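Local atomic coordinates of predicted DNA-binding transcriptional regulator (Aliivibrio fischeri ES114, PDB entry 7DWN), a protein that probably acts as a LysR-family transcriptional regulator, binding DNA through a helix-turn-helix domain. Residues Leu170-Cys175 / Ile229-Lys234. Numbering follows the deposited sequence.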
loop_
_atom_site.group_PDB
_atom_site.type_symbol
_atom_site.label_atom_id
_atom_site.label_comp_id
_atom_site.label_asym_id
_atom_site.label_seq_id
_atom_site.Cartn_x
_atom_site.Cartn_y
_atom_site.Cartn_z
ATOM N N LEU A 170 26.320 22.823 -22.562
ATOM C CA LEU A 170 26.699 23.851 -23.517
ATOM C C LEU A 170 25.460 24.408 -24.190
ATOM O O LEU A 170 24.637 23.627 -24.701
ATOM C CB LEU A 170 27.640 23.273 -24.571
ATOM C CG LEU A 170 28.854 22.503 -24.052
ATOM C CD1 LEU A 170 29.644 21.920 -25.211
ATOM C CD2 LEU A 170 29.734 23.399 -23.198
ATOM N N PRO A 171 25.267 25.727 -24.178
ATOM C CA PRO A 171 24.175 26.331 -24.956
ATOM C C PRO A 171 24.530 26.321 -26.434
ATOM O O PRO A 171 25.524 26.920 -26.853
ATOM C CB PRO A 171 24.088 27.755 -24.399
ATOM C CG PRO A 171 25.465 28.037 -23.885
ATOM C CD PRO A 171 26.010 26.723 -23.387
ATOM N N VAL A 172 23.718 25.627 -27.228
ATOM C CA VAL A 172 24.034 25.398 -28.626
ATOM C C VAL A 172 22.856 25.785 -29.508
ATOM O O VAL A 172 21.689 25.778 -29.089
ATOM C CB VAL A 172 24.438 23.936 -28.900
ATOM C CG1 VAL A 172 25.728 23.598 -28.176
ATOM C CG2 VAL A 172 23.319 22.993 -28.493
ATOM N N SER A 173 23.203 26.121 -30.754
ATOM C CA SER A 173 22.263 26.433 -31.819
ATOM C C SER A 173 22.628 25.652 -33.071
ATOM O O SER A 173 23.785 25.271 -33.282
ATOM C CB SER A 173 22.261 27.922 -32.180
ATOM O OG SER A 173 22.098 28.731 -31.042
ATOM N N ALA A 174 21.626 25.451 -33.922
ATOM C CA ALA A 174 21.859 24.894 -35.245
ATOM C C ALA A 174 22.706 25.850 -36.079
ATOM O O ALA A 174 22.766 27.056 -35.824
ATOM C CB ALA A 174 20.533 24.620 -35.953
ATOM N N CYS A 175 23.364 25.298 -37.092
ATOM C CA CYS A 175 24.223 26.074 -37.971
ATOM C C CYS A 175 23.818 25.861 -39.420
ATOM O O CYS A 175 23.382 24.773 -39.806
ATOM C CB CYS A 175 25.697 25.702 -37.788
ATOM S SG CYS A 175 26.500 26.557 -36.428
ATOM N N ILE A 229 17.336 16.944 -31.117
ATOM C CA ILE A 229 16.684 16.847 -32.419
ATOM C C ILE A 229 16.045 18.175 -32.797
ATOM O O ILE A 229 16.186 18.647 -33.933
ATOM C CB ILE A 229 15.655 15.702 -32.421
ATOM C CG1 ILE A 229 16.366 14.350 -32.379
ATOM C CG2 ILE A 229 14.764 15.797 -33.643
ATOM C CD1 ILE A 229 15.430 13.175 -32.377
ATOM N N LEU A 230 15.349 18.812 -31.852
ATOM C CA LEU A 230 14.703 20.078 -32.189
ATOM C C LEU A 230 15.721 21.186 -32.442
ATOM O O LEU A 230 15.455 22.094 -33.238
ATOM C CB LEU A 230 13.717 20.485 -31.096
ATOM C CG LEU A 230 12.404 19.697 -31.124
ATOM C CD1 LEU A 230 11.313 20.442 -30.379
ATOM C CD2 LEU A 230 11.977 19.399 -32.556
ATOM N N VAL A 231 16.885 21.127 -31.792
ATOM C CA VAL A 231 17.963 22.060 -32.109
ATOM C C VAL A 231 18.446 21.837 -33.534
ATOM O O VAL A 231 18.609 22.785 -34.312
ATOM C CB VAL A 231 19.117 21.918 -31.099
ATOM C CG1 VAL A 231 20.374 22.598 -31.624
ATOM C CG2 VAL A 231 18.725 22.507 -29.760
ATOM N N LEU A 232 18.676 20.573 -33.899
ATOM C CA LEU A 232 19.147 20.261 -35.244
ATOM C C LEU A 232 18.142 20.679 -36.309
ATOM O O LEU A 232 18.534 21.003 -37.437
ATOM C CB LEU A 232 19.458 18.769 -35.356
ATOM C CG LEU A 232 20.800 18.337 -34.762
ATOM C CD1 LEU A 232 20.940 16.825 -34.783
ATOM C CD2 LEU A 232 21.942 18.994 -35.521
ATOM N N ASN A 233 16.849 20.685 -35.979
ATOM C CA ASN A 233 15.821 21.164 -36.894
ATOM C C ASN A 233 15.675 22.684 -36.874
ATOM O O ASN A 233 14.646 23.201 -37.325
ATOM C CB ASN A 233 14.478 20.502 -36.575
ATOM C CG ASN A 233 14.481 19.014 -36.866
ATOM O OD1 ASN A 233 15.300 18.522 -37.642
ATOM N ND2 ASN A 233 13.557 18.287 -36.246
ATOM N N LYS A 234 16.678 23.395 -36.353
ATOM C CA LYS A 234 16.722 24.859 -36.358
ATOM C C LYS A 234 15.525 25.476 -35.636
ATOM O O LYS A 234 15.118 26.600 -35.939
ATOM C CB LYS A 234 16.820 25.408 -37.786
ATOM C CG LYS A 234 17.773 24.639 -38.693
ATOM C CD LYS A 234 18.003 25.367 -40.011
ATOM C CE LYS A 234 16.695 25.798 -40.654
ATOM N NZ LYS A 234 16.934 26.632 -41.864
#
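This is a buried apolar contact in which the end of strand 160-174 lies against the C-terminal turn of helix 224-232, with no hydrogen bond passing between the two. A174 carries the contact. Its CB points at the helix end and comes within 3.1 Å of V231 O, a close approach of a methyl to a carbonyl oxygen, and K234 CA, just past the helix end, lies 3.8 Å from A174 CB. That oxygen is already engaged, since K234 N donates to V231 O at 2.9 Å. The bond belongs to a Schellman motif: K234, with positive phi (59°), is the C-prime residue, and the amide of the residue after K234 closes the other bond onto L230 O. The methyl of A174 therefore sits against the capped helix end itself. On the K234 side chain just the root takes part, CG lying 3.9 Å from A174 CB, while the chain bends at chi3 and carries its amine away. The side chain of V231 itself reaches the strand with CG1, which stands anti to its own backbone N (chi1 165°) and lies 3.9 Å from A174 N. V172 meets it more loosely, CG2 to V231 CG1 at 4.3 Å. Both segments belong to the LysR substrate-binding domain, of the periplasmic-binding-protein class, and here a helix packs on its mixed sheet; A238 and V254 of adjoining strands and L194 of strand 191-195 also touch V231. The CB of S173 points away from the helix, and its OG makes a weak hydrogen bond to Y183 O. I229 and N233 pack on P109 of a second subunit.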